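Local coordinates for protein succinylglutamate desuccinylase/aspartoacylase (Ruegeria sp. TM1040, PDB 3NA6) that probably hydrolyses an amide bond of an N-acylated amino acid, as a member of the metal-dependent succinylglutamate desuccinylase/aspartoacylase family, at residues T209-G214 against N222-K227; V142-G147 against K227-V232; I270-D273 against P277-E280; D282-V287 against C322-G327. One frame throughout, in Å; residues are numbered along the deposited sequence. Where two conformers were deposited one is given.

Interaction 1 of 4, residues T209-G214 against N222-K227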
loop_
_atom_site.group_PDB
_atom_site.type_symbol
_atom_site.label_atom_id
_atom_site.label_comp_id
_atom_site.label_asym_id
_atom_site.label_seq_id
_atom_site.Cartn_x
_atom_site.Cartn_y
_atom_site.Cartn_z
ATOM N N THR A 209 -31.530 -8.824 12.195
ATOM C CA THR A 209 -30.876 -9.081 13.467
ATOM C C THR A 209 -29.653 -8.191 13.759
ATOM O O THR A 209 -29.097 -7.495 12.870
ATOM C CB THR A 209 -30.315 -10.488 13.456
ATOM O OG1 THR A 209 -29.215 -10.527 12.545
ATOM C CG2 THR A 209 -31.324 -11.521 13.021
ATOM N N GLU A 210 -29.207 -8.265 15.005
ATOM C CA GLU A 210 -27.812 -7.955 15.379
ATOM C C GLU A 210 -27.402 -9.042 16.356
ATOM O O GLU A 210 -27.860 -9.018 17.481
ATOM C CB GLU A 210 -27.698 -6.586 16.065
ATOM C CG GLU A 210 -27.927 -5.378 15.148
ATOM C CD GLU A 210 -26.765 -5.101 14.204
ATOM O OE1 GLU A 210 -25.777 -5.853 14.228
ATOM O OE2 GLU A 210 -26.836 -4.119 13.448
ATOM N N LEU A 211 -26.589 -10.015 15.937
ATOM C CA LEU A 211 -26.385 -11.219 16.758
ATOM C C LEU A 211 -25.055 -11.316 17.494
ATOM O O LEU A 211 -24.750 -12.355 18.073
ATOM C CB LEU A 211 -26.582 -12.484 15.929
ATOM C CG LEU A 211 -27.977 -12.674 15.336
ATOM C CD1 LEU A 211 -27.972 -13.955 14.498
ATOM C CD2 LEU A 211 -29.042 -12.666 16.415
ATOM N N GLY A 212 -24.303 -10.234 17.551
ATOM C CA GLY A 212 -23.074 -10.198 18.336
ATOM C C GLY A 212 -22.163 -9.218 17.645
ATOM O O GLY A 212 -22.566 -8.080 17.354
ATOM N N GLY A 213 -20.959 -9.650 17.332
ATOM C CA GLY A 213 -20.009 -8.740 16.698
ATOM C C GLY A 213 -18.565 -9.092 16.995
ATOM O O GLY A 213 -18.264 -10.213 17.387
ATOM N N GLY A 214 -17.681 -8.118 16.775
ATOM C CA GLY A 214 -16.240 -8.252 16.959
ATOM C C GLY A 214 -15.572 -8.974 15.812
ATOM O O GLY A 214 -14.399 -9.360 15.910
ATOM N N ASN A 222 -23.891 -18.464 16.930
ATOM C CA ASN A 222 -24.205 -19.283 15.785
ATOM C C ASN A 222 -25.506 -20.050 16.044
ATOM O O ASN A 222 -26.356 -20.158 15.134
ATOM C CB ASN A 222 -23.100 -20.298 15.459
ATOM C CG ASN A 222 -21.810 -19.674 14.994
ATOM O OD1 ASN A 222 -21.788 -18.578 14.446
ATOM N ND2 ASN A 222 -20.702 -20.413 15.182
ATOM N N ALA A 223 -25.694 -20.560 17.273
ATOM C CA ALA A 223 -26.919 -21.321 17.555
ATOM C C ALA A 223 -28.171 -20.392 17.555
ATOM O O ALA A 223 -29.248 -20.807 17.127
ATOM C CB ALA A 223 -26.787 -22.125 18.855
ATOM N N ILE A 224 -28.013 -19.140 18.001
ATOM C CA ILE A 224 -29.104 -18.157 17.972
ATOM C C ILE A 224 -29.564 -17.937 16.523
ATOM O O ILE A 224 -30.757 -17.895 16.242
ATOM C CB ILE A 224 -28.719 -16.785 18.656
ATOM C CG1 ILE A 224 -28.550 -16.936 20.186
ATOM C CG2 ILE A 224 -29.784 -15.673 18.281
ATOM C CD1 ILE A 224 -27.723 -15.778 20.852
ATOM N N ALA A 225 -28.607 -17.830 15.610
ATOM C CA ALA A 225 -28.894 -17.629 14.191
ATOM C C ALA A 225 -29.620 -18.821 13.575
ATOM O O ALA A 225 -30.561 -18.635 12.814
ATOM C CB ALA A 225 -27.594 -17.334 13.377
ATOM N N LYS A 226 -29.172 -20.038 13.891
ATOM C CA LYS A 226 -29.778 -21.239 13.339
ATOM C C LYS A 226 -31.232 -21.461 13.817
ATOM O O LYS A 226 -32.115 -21.846 13.007
ATOM C CB LYS A 226 -28.951 -22.485 13.669
ATOM C CG LYS A 226 -27.590 -22.526 12.987
ATOM C CD LYS A 226 -26.813 -23.791 13.379
ATOM C CE LYS A 226 -25.340 -23.695 13.001
ATOM N NZ LYS A 226 -24.616 -24.869 13.479
ATOM N N LYS A 227 -31.457 -21.259 15.114
ATOM C CA LYS A 227 -32.790 -21.418 15.705
ATOM C C LYS A 227 -33.739 -20.357 15.141
ATOM O O LYS A 227 -34.870 -20.653 14.733
ATOM C CB LYS A 227 -32.705 -21.311 17.227
ATOM C CG LYS A 227 -34.006 -21.068 17.986
ATOM C CD LYS A 227 -33.708 -20.589 19.450
ATOM C CE LYS A 227 -34.877 -19.861 20.070
ATOM N NZ LYS A 227 -34.546 -19.093 21.315
#
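Leu211 touches two successive residues of helix 219-235, Ile224 and Ala225. It sits just past the end of strand 205-210 and has the most surface buried here. The two methyls of its fork divide the work. CD1 goes to the helix at Ala225 and lies 3.6 Å from Ala225 CB and 3.8 Å from Ala225 CA. CD2 meets the branch methyl of Ile224, with 3.6 Å between Leu211 CD2 and Ile224 CG2. The isobutyl group of Leu211 is placed by a first torsion that sets CG opposite the carbonyl carbon (chi1 -62°). The side chains of Leu211 and Ile224 slide past one another in opposite directions, so they meet along their flanks.

Ile224 uses CG2 here, the branch that lies opposite its backbone N. It also packs on Pro155 and Pro181. The side chain of Ala225 is a single methyl, which is consistent with the close approach of the helix: the CA atoms of Leu211 and Ala225 are 7.3 Å apart. Ala225 also packs on Ala68 of helix 64-75. All three touching residues are buried, and the contact is wholly apolar.

The backbone of Leu211 is hydrogen-bonded to that of His145. The arrangement is a strand and the next helix of an alpha/beta sheet layer packed through aliphatic side chains, within the catalytic domain of this family, which belongs to the zinc exopeptidase clan.

Interaction 2 of 4, residues V142-G147 against K227-V232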
loop_
_atom_site.group_PDB
_atom_site.type_symbol
_atom_site.label_atom_id
_atom_site.label_comp_id
_atom_site.label_asym_id
_atom_site.label_seq_id
_atom_site.Cartn_x
_atom_site.Cartn_y
_atom_site.Cartn_z
ATOM N N VAL A 142 -35.023 -12.477 4.999
ATOM C CA VAL A 142 -34.269 -12.534 6.254
ATOM C C VAL A 142 -32.856 -12.097 5.960
ATOM O O VAL A 142 -32.184 -12.702 5.123
ATOM C CB VAL A 142 -34.256 -13.946 6.899
ATOM C CG1 VAL A 142 -33.557 -13.880 8.257
ATOM C CG2 VAL A 142 -35.659 -14.468 7.043
ATOM N N ASP A 143 -32.455 -10.984 6.584
ATOM C CA ASP A 143 -31.151 -10.365 6.394
ATOM C C ASP A 143 -30.402 -10.247 7.730
ATOM O O ASP A 143 -30.757 -9.433 8.578
ATOM C CB ASP A 143 -31.294 -8.969 5.745
ATOM C CG ASP A 143 -29.947 -8.363 5.311
ATOM O OD1 ASP A 143 -29.103 -9.033 4.667
ATOM O OD2 ASP A 143 -29.729 -7.184 5.626
ATOM N N PHE A 144 -29.350 -11.047 7.881
ATOM C CA PHE A 144 -28.600 -11.172 9.129
ATOM C C PHE A 144 -27.556 -10.083 9.221
ATOM O O PHE A 144 -26.837 -9.828 8.250
ATOM C CB PHE A 144 -27.847 -12.518 9.187
ATOM C CG PHE A 144 -28.721 -13.702 9.456
ATOM C CD1 PHE A 144 -28.976 -14.106 10.739
ATOM C CD2 PHE A 144 -29.284 -14.431 8.411
ATOM C CE1 PHE A 144 -29.743 -15.224 10.996
ATOM C CE2 PHE A 144 -30.066 -15.525 8.657
ATOM C CZ PHE A 144 -30.296 -15.934 9.958
ATOM N N HIS A 145 -27.493 -9.444 10.378
ATOM C CA HIS A 145 -26.392 -8.579 10.737
ATOM C C HIS A 145 -25.827 -8.913 12.105
ATOM O O HIS A 145 -26.476 -9.542 12.929
ATOM C CB HIS A 145 -26.801 -7.113 10.746
ATOM C CG HIS A 145 -27.084 -6.559 9.389
ATOM N ND1 HIS A 145 -26.218 -5.713 8.734
ATOM C CD2 HIS A 145 -28.140 -6.736 8.559
ATOM C CE1 HIS A 145 -26.722 -5.400 7.554
ATOM N NE2 HIS A 145 -27.887 -6.008 7.423
ATOM N N SER A 146 -24.590 -8.471 12.297
ATOM C CA SER A 146 -23.880 -8.477 13.581
ATOM C C SER A 146 -23.059 -7.176 13.625
ATOM O O SER A 146 -23.078 -6.400 12.663
ATOM C CB SER A 146 -23.007 -9.727 13.692
ATOM O OG SER A 146 -23.860 -10.857 13.504
ATOM N N GLY A 147 -22.394 -6.902 14.743
ATOM C CA GLY A 147 -21.689 -5.643 14.896
ATOM C C GLY A 147 -20.549 -5.378 13.933
ATOM O O GLY A 147 -20.286 -4.233 13.584
ATOM N N LYS A 227 -31.457 -21.259 15.114
ATOM C CA LYS A 227 -32.790 -21.418 15.705
ATOM C C LYS A 227 -33.739 -20.357 15.141
ATOM O O LYS A 227 -34.870 -20.653 14.733
ATOM C CB LYS A 227 -32.705 -21.311 17.227
ATOM C CG LYS A 227 -34.006 -21.068 17.986
ATOM C CD LYS A 227 -33.708 -20.589 19.450
ATOM C CE LYS A 227 -34.877 -19.861 20.070
ATOM N NZ LYS A 227 -34.546 -19.093 21.315
ATOM N N GLY A 228 -33.274 -19.122 15.151
ATOM C CA GLY A 228 -34.053 -18.001 14.634
ATOM C C GLY A 228 -34.436 -18.236 13.176
ATOM O O GLY A 228 -35.582 -18.033 12.815
ATOM N N LEU A 229 -33.491 -18.713 12.364
ATOM C CA LEU A 229 -33.720 -18.998 10.942
ATOM C C LEU A 229 -34.733 -20.114 10.754
ATOM O O LEU A 229 -35.709 -19.970 9.990
ATOM C CB LEU A 229 -32.429 -19.399 10.262
ATOM C CG LEU A 229 -32.432 -19.734 8.765
ATOM C CD1 LEU A 229 -33.089 -18.562 7.987
ATOM C CD2 LEU A 229 -30.976 -20.084 8.238
ATOM N N ARG A 230 -34.534 -21.212 11.488
ATOM C CA ARG A 230 -35.460 -22.314 11.423
ATOM C C ARG A 230 -36.848 -21.874 11.905
ATOM O O ARG A 230 -37.855 -22.135 11.221
ATOM C CB ARG A 230 -34.947 -23.507 12.213
ATOM C CG ARG A 230 -35.838 -24.738 12.084
ATOM C CD ARG A 230 -35.295 -25.954 12.880
ATOM N NE ARG A 230 -36.315 -26.998 12.994
ATOM C CZ ARG A 230 -37.262 -27.071 13.938
ATOM N NH1 ARG A 230 -37.353 -26.180 14.928
ATOM N NH2 ARG A 230 -38.138 -28.066 13.889
ATOM N N ASN A 231 -36.909 -21.200 13.055
ATOM C CA ASN A 231 -38.172 -20.661 13.543
ATOM C C ASN A 231 -38.920 -19.803 12.524
ATOM O O ASN A 231 -40.129 -20.026 12.316
ATOM C CB ASN A 231 -37.998 -19.838 14.802
ATOM C CG ASN A 231 -37.810 -20.691 16.074
ATOM O OD1 ASN A 231 -37.976 -21.902 16.073
ATOM N ND2 ASN A 231 -37.451 -20.031 17.154
ATOM N N VAL A 232 -38.250 -18.811 11.917
ATOM C CA VAL A 232 -38.974 -17.942 10.976
ATOM C C VAL A 232 -39.396 -18.730 9.730
ATOM O O VAL A 232 -40.481 -18.496 9.186
ATOM C CB VAL A 232 -38.232 -16.628 10.617
ATOM C CG1 VAL A 232 -37.972 -15.812 11.888
ATOM C CG2 VAL A 232 -36.942 -16.904 9.861
#
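Val142 of strand 140-143 and Phe144 in the loop after it face Leu229 and Val232 of helix 219-235, with 8.0 Å between the CA atoms of Val142 and Leu229. Two apolar touches make the contact. Val142 CG2 lies 3.9 Å from Val232 CG2, and the two valines cross obliquely. The Val232 methyl is the one set between its backbone N and carbonyl carbon. Phe144 meets Leu229 with the far end of its ring: Phe144 CZ is 4.1 Å from Leu229 CB. Leu229 CB sits at the ring edge, near the ring plane, and the two side chains cross at about a right angle. Phe144 and Leu229 both also pack on Leu69 of helix 64-75.

The residues between and after these two carry polar groups. His145 NE2 donates to Asp143 OD2 at 2.8 Å. The bond is bent, with an N-H...acceptor angle of 137°, and it arrives from above the carboxylate plane. Asp143 OD2 also accepts from Asn58 ND2, while OD1 is bonded to Thr55 OG1. His145, with His59 and Glu62, may form the metal site expected of this family; no metal is modelled there. The chemistry is therefore split by the chain: dispersion contacts seat the strand end on the helix, and a hydrogen-bonded network restrains the rotation of the Asp143 and His145 side chains.

Interaction 3 of 4, residues I270-D273 against P277-E280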
loop_
_atom_site.group_PDB
_atom_site.type_symbol
_atom_site.label_atom_id
_atom_site.label_comp_id
_atom_site.label_asym_id
_atom_site.label_seq_id
_atom_site.Cartn_x
_atom_site.Cartn_y
_atom_site.Cartn_z
ATOM N N ILE A 270 -13.933 -0.310 28.906
ATOM C CA ILE A 270 -15.378 -0.356 29.215
ATOM C C ILE A 270 -15.509 -0.724 30.692
ATOM O O ILE A 270 -14.632 -1.421 31.229
ATOM C CB ILE A 270 -16.121 -1.332 28.296
ATOM C CG1 ILE A 270 -17.614 -1.001 28.321
ATOM C CG2 ILE A 270 -15.852 -2.784 28.671
ATOM C CD1 ILE A 270 -18.223 -0.942 27.018
HETATM N N MSE A 271 -16.569 -0.258 31.351
HETATM C CA MSE A 271 -16.746 -0.507 32.795
HETATM C C MSE A 271 -17.821 -1.539 33.154
HETATM O O MSE A 271 -17.881 -2.031 34.288
HETATM C CB MSE A 271 -17.048 0.803 33.517
HETATM C CG MSE A 271 -15.991 1.871 33.293
HETATM SE SE MSE A 271 -14.127 1.335 33.688
HETATM C CE MSE A 271 -14.243 0.904 35.570
ATOM N N ILE A 272 -18.698 -1.847 32.212
ATOM C CA ILE A 272 -19.670 -2.930 32.406
ATOM C C ILE A 272 -19.733 -3.709 31.084
ATOM O O ILE A 272 -19.369 -3.183 30.027
ATOM C CB ILE A 272 -21.088 -2.431 32.826
ATOM C CG1 ILE A 272 -21.807 -1.763 31.661
ATOM C CG2 ILE A 272 -21.045 -1.538 34.130
ATOM C CD1 ILE A 272 -21.155 -0.548 31.153
ATOM N N ASP A 273 -20.186 -4.949 31.131
ATOM C CA ASP A 273 -20.237 -5.763 29.928
ATOM C C ASP A 273 -21.645 -5.866 29.359
ATOM O O ASP A 273 -22.604 -5.432 29.988
ATOM C CB ASP A 273 -19.593 -7.127 30.210
ATOM C CG ASP A 273 -18.085 -7.007 30.477
ATOM O OD1 ASP A 273 -17.456 -6.091 29.870
ATOM O OD2 ASP A 273 -17.533 -7.814 31.275
ATOM N N PRO A 277 -26.460 -4.203 33.931
ATOM C CA PRO A 277 -27.134 -2.949 34.282
ATOM C C PRO A 277 -26.199 -1.767 34.602
ATOM O O PRO A 277 -25.061 -1.953 35.024
ATOM C CB PRO A 277 -27.960 -3.322 35.527
ATOM C CG PRO A 277 -27.263 -4.474 36.126
ATOM C CD PRO A 277 -26.472 -5.176 35.033
ATOM N N VAL A 278 -26.694 -0.555 34.367
ATOM C CA VAL A 278 -26.036 0.665 34.819
ATOM C C VAL A 278 -27.093 1.650 35.309
ATOM O O VAL A 278 -28.219 1.664 34.810
ATOM C CB VAL A 278 -25.231 1.360 33.683
ATOM C CG1 VAL A 278 -24.164 0.426 33.128
ATOM C CG2 VAL A 278 -26.169 1.844 32.573
ATOM N N GLN A 279 -26.733 2.446 36.302
ATOM C CA GLN A 279 -27.599 3.519 36.792
ATOM C C GLN A 279 -27.169 4.828 36.153
ATOM O O GLN A 279 -25.981 5.010 35.790
ATOM C CB GLN A 279 -27.476 3.648 38.312
ATOM C CG GLN A 279 -27.967 2.425 39.077
ATOM C CD GLN A 279 -29.457 2.209 38.904
ATOM O OE1 GLN A 279 -29.890 1.244 38.258
ATOM N NE2 GLN A 279 -30.256 3.129 39.456
ATOM N N GLU A 280 -28.119 5.751 36.044
ATOM C CA GLU A 280 -27.837 7.084 35.519
ATOM C C GLU A 280 -26.625 7.682 36.227
ATOM O O GLU A 280 -26.535 7.610 37.416
ATOM C CB GLU A 280 -29.055 7.998 35.699
ATOM C CG GLU A 280 -28.884 9.386 35.099
ATOM C CD GLU A 280 -29.998 10.326 35.505
ATOM O OE1 GLU A 280 -30.070 10.684 36.695
ATOM O OE2 GLU A 280 -30.798 10.710 34.635
#
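Ile272 and Val278 meet across a short connection between two antiparallel sheets. Strand 266-270 belongs to the four-stranded sheet and strand 277-278 to the five-stranded one, and residues 271-276 carry the chain from one to the other. The backbones stay well apart, with 7.7 Å between the CA atoms of Ile272 and Pro277.

One methyl of Val278 takes nearly all of the side-chain contact. Val278 CG1 lies 3.5 Å from Ile272 CG1, 3.7 Å from Ile272 CD1 and 3.8 Å from Ile272 CG2. Three carbons of the isoleucine thus lie against this one methyl, and the side chains cross at about a right angle. The Ile272 torsion explains this: CG1 is tucked between the backbone N and the carbonyl carbon (chi1 72°), which lets both branches lean toward Val278. Ile272 CG2 also comes to 4.1 Å from Pro277 O, a loose touch on the backbone. Trimming Ile272 to an alanine would probably take away the carbons that cover Val278 CG1 and leave a gap between the two sheets here.

Ile272 also packs on Leu308 and Val284, and Val278 on Ala302. Next along the chain, Asp273 turns to the second subunit, where OD1 and OD2 accept hydrogen bonds from the backbone N atoms of its Ala219 and Arg220. The chemistry is small and local. A single aliphatic pair bridges the two ends of the connection by dispersion, with Val278 buried, Ile272 only partly so and Pro277 exposed, while the polar bonds beside it serve the subunit interface.

Interaction 4 of 4, residues D282-V287 against C322-G327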
loop_
_atom_site.group_PDB
_atom_site.type_symbol
_atom_site.label_atom_id
_atom_site.label_comp_id
_atom_site.label_asym_id
_atom_site.label_seq_id
_atom_site.Cartn_x
_atom_site.Cartn_y
_atom_site.Cartn_z
ATOM N N ASP A 282 -23.610 6.497 36.343
ATOM C CA ASP A 282 -22.543 5.501 36.442
ATOM C C ASP A 282 -21.556 5.627 35.270
ATOM O O ASP A 282 -21.925 5.948 34.134
ATOM C CB ASP A 282 -23.099 4.065 36.406
ATOM C CG ASP A 282 -23.751 3.626 37.720
ATOM O OD1 ASP A 282 -23.752 4.390 38.713
ATOM O OD2 ASP A 282 -24.253 2.473 37.743
ATOM N N LEU A 283 -20.298 5.330 35.572
ATOM C CA LEU A 283 -19.234 5.274 34.587
ATOM C C LEU A 283 -19.511 4.110 33.642
ATOM O O LEU A 283 -19.730 3.001 34.094
ATOM C CB LEU A 283 -17.926 5.082 35.319
ATOM C CG LEU A 283 -16.598 5.407 34.676
ATOM C CD1 LEU A 283 -16.538 6.827 34.149
ATOM C CD2 LEU A 283 -15.543 5.165 35.751
ATOM N N VAL A 284 -19.569 4.384 32.344
ATOM C CA VAL A 284 -19.749 3.347 31.319
ATOM C C VAL A 284 -18.413 2.988 30.641
ATOM O O VAL A 284 -18.163 1.816 30.292
ATOM C CB VAL A 284 -20.745 3.824 30.276
ATOM C CG1 VAL A 284 -20.806 2.904 29.072
ATOM C CG2 VAL A 284 -22.104 3.944 30.939
ATOM N N ALA A 285 -17.569 3.994 30.459
ATOM C CA ALA A 285 -16.273 3.791 29.805
ATOM C C ALA A 285 -15.275 4.855 30.189
ATOM O O ALA A 285 -15.664 5.987 30.583
ATOM C CB ALA A 285 -16.440 3.762 28.306
ATOM N N ARG A 286 -13.989 4.508 30.093
ATOM C CA ARG A 286 -12.916 5.491 30.214
ATOM C C ARG A 286 -11.947 5.342 29.055
ATOM O O ARG A 286 -11.612 4.217 28.663
ATOM C CB ARG A 286 -12.168 5.339 31.534
ATOM C CG ARG A 286 -13.063 5.470 32.755
ATOM C CD ARG A 286 -12.266 5.517 34.044
ATOM N NE ARG A 286 -11.625 4.247 34.349
ATOM C CZ ARG A 286 -10.882 4.039 35.427
ATOM N NH1 ARG A 286 -10.702 5.031 36.303
ATOM N NH2 ARG A 286 -10.306 2.858 35.614
ATOM N N VAL A 287 -11.509 6.480 28.514
ATOM C CA VAL A 287 -10.481 6.523 27.484
ATOM C C VAL A 287 -9.128 7.010 28.058
ATOM O O VAL A 287 -9.015 8.165 28.595
ATOM C CB VAL A 287 -10.911 7.378 26.275
ATOM C CG1 VAL A 287 -9.864 7.237 25.146
ATOM C CG2 VAL A 287 -12.262 6.873 25.738
ATOM N N CYS A 322 -18.630 5.680 18.423
ATOM C CA CYS A 322 -19.634 5.374 19.435
ATOM C C CYS A 322 -19.075 4.409 20.479
ATOM O O CYS A 322 -18.806 3.259 20.171
ATOM C CB CYS A 322 -20.866 4.775 18.799
ATOM S SG CYS A 322 -22.200 4.528 20.009
ATOM N N ALA A 323 -18.921 4.873 21.715
ATOM C CA ALA A 323 -18.364 4.047 22.803
ATOM C C ALA A 323 -19.317 2.951 23.286
ATOM O O ALA A 323 -18.896 1.853 23.589
ATOM C CB ALA A 323 -17.979 4.926 24.001
ATOM N N ALA A 324 -20.589 3.275 23.393
ATOM C CA ALA A 324 -21.538 2.407 24.039
ATOM C C ALA A 324 -22.935 2.962 23.853
ATOM O O ALA A 324 -23.117 4.172 23.621
ATOM C CB ALA A 324 -21.224 2.318 25.519
ATOM N N VAL A 325 -23.922 2.075 23.941
ATOM C CA VAL A 325 -25.315 2.489 23.921
ATOM C C VAL A 325 -26.004 1.787 25.082
ATOM O O VAL A 325 -25.840 0.576 25.258
ATOM C CB VAL A 325 -26.012 2.082 22.602
ATOM C CG1 VAL A 325 -27.550 2.376 22.678
ATOM C CG2 VAL A 325 -25.352 2.777 21.403
ATOM N N ILE A 326 -26.751 2.555 25.879
ATOM C CA ILE A 326 -27.509 2.033 27.023
ATOM C C ILE A 326 -28.970 1.852 26.623
ATOM O O ILE A 326 -29.624 2.799 26.208
ATOM C CB ILE A 326 -27.419 2.991 28.235
ATOM C CG1 ILE A 326 -25.964 3.192 28.657
ATOM C CG2 ILE A 326 -28.280 2.463 29.420
ATOM C CD1 ILE A 326 -25.105 1.844 28.887
ATOM N N GLY A 327 -29.484 0.638 26.716
ATOM C CA GLY A 327 -30.888 0.370 26.369
ATOM C C GLY A 327 -31.718 0.196 27.627
ATOM O O GLY A 327 -31.168 0.112 28.721
#
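Val284 points across at Ala324 and Ile326, and its two methyls take one partner each. Val284 CG1 lies 3.6 Å from Ala324 CB, a close methyl-to-methyl touch. Val284 CG2 faces Ile326 CD1 at 4.2 Å, and these two side chains reach toward each other tip to tip. The valine torsion spreads the methyls this way: CG1 stands opposite the backbone N (chi1 171°), and CG2 opposite the carbonyl carbon. In Ile326 it is the longer branch, through CG1, that brings CD1 to the valine. Val325, between Ala324 and Ile326 in sequence, points away and packs on Trp34 of the third subunit.

Ala285 also points at strand 322-327, although it directly follows Val284. A classic beta bulge accounts for this, since Val284 and Ala285 both lie opposite Tyr300 on the neighbouring strand. Ala285 and Ala323 each pack on Phe268, which lies beside the contact. Ala324 and Ile326 both rest on Leu308. The CA atoms of Val284 and Ala324 are 7.6 Å apart, too far for backbone pairing.

Cys322 forms a disulfide with Cys258. The three touching residues are buried and aliphatic. The arrangement is that of two antiparallel sheets laid face to face, as in a beta sandwich, with apolar side chains filling the layer between them.

Interactions 1, 2 and 4 are buried, while interaction 3 is only partly buried, in a connection between the two smaller sheets. Interactions 1 and 2 share helix 219-235 and pack it against neighbouring strands 205-210 and 140-143. They also touch directly, with Gly212 O 2.9 Å from Gly147 N, a probable hydrogen bond. Interactions 3 and 4 lie about 23 to 28 Å away, centre to centre, and join the two antiparallel sheets; Val278 CG2 and Ile326 CD1 meet at 3.8 Å. All four contacts are aliphatic or aromatic. Their polar surroundings differ: a possible metal site lies beside interaction 2, whereas interactions 1, 3 and 4 have polar links to the second subunit nearby.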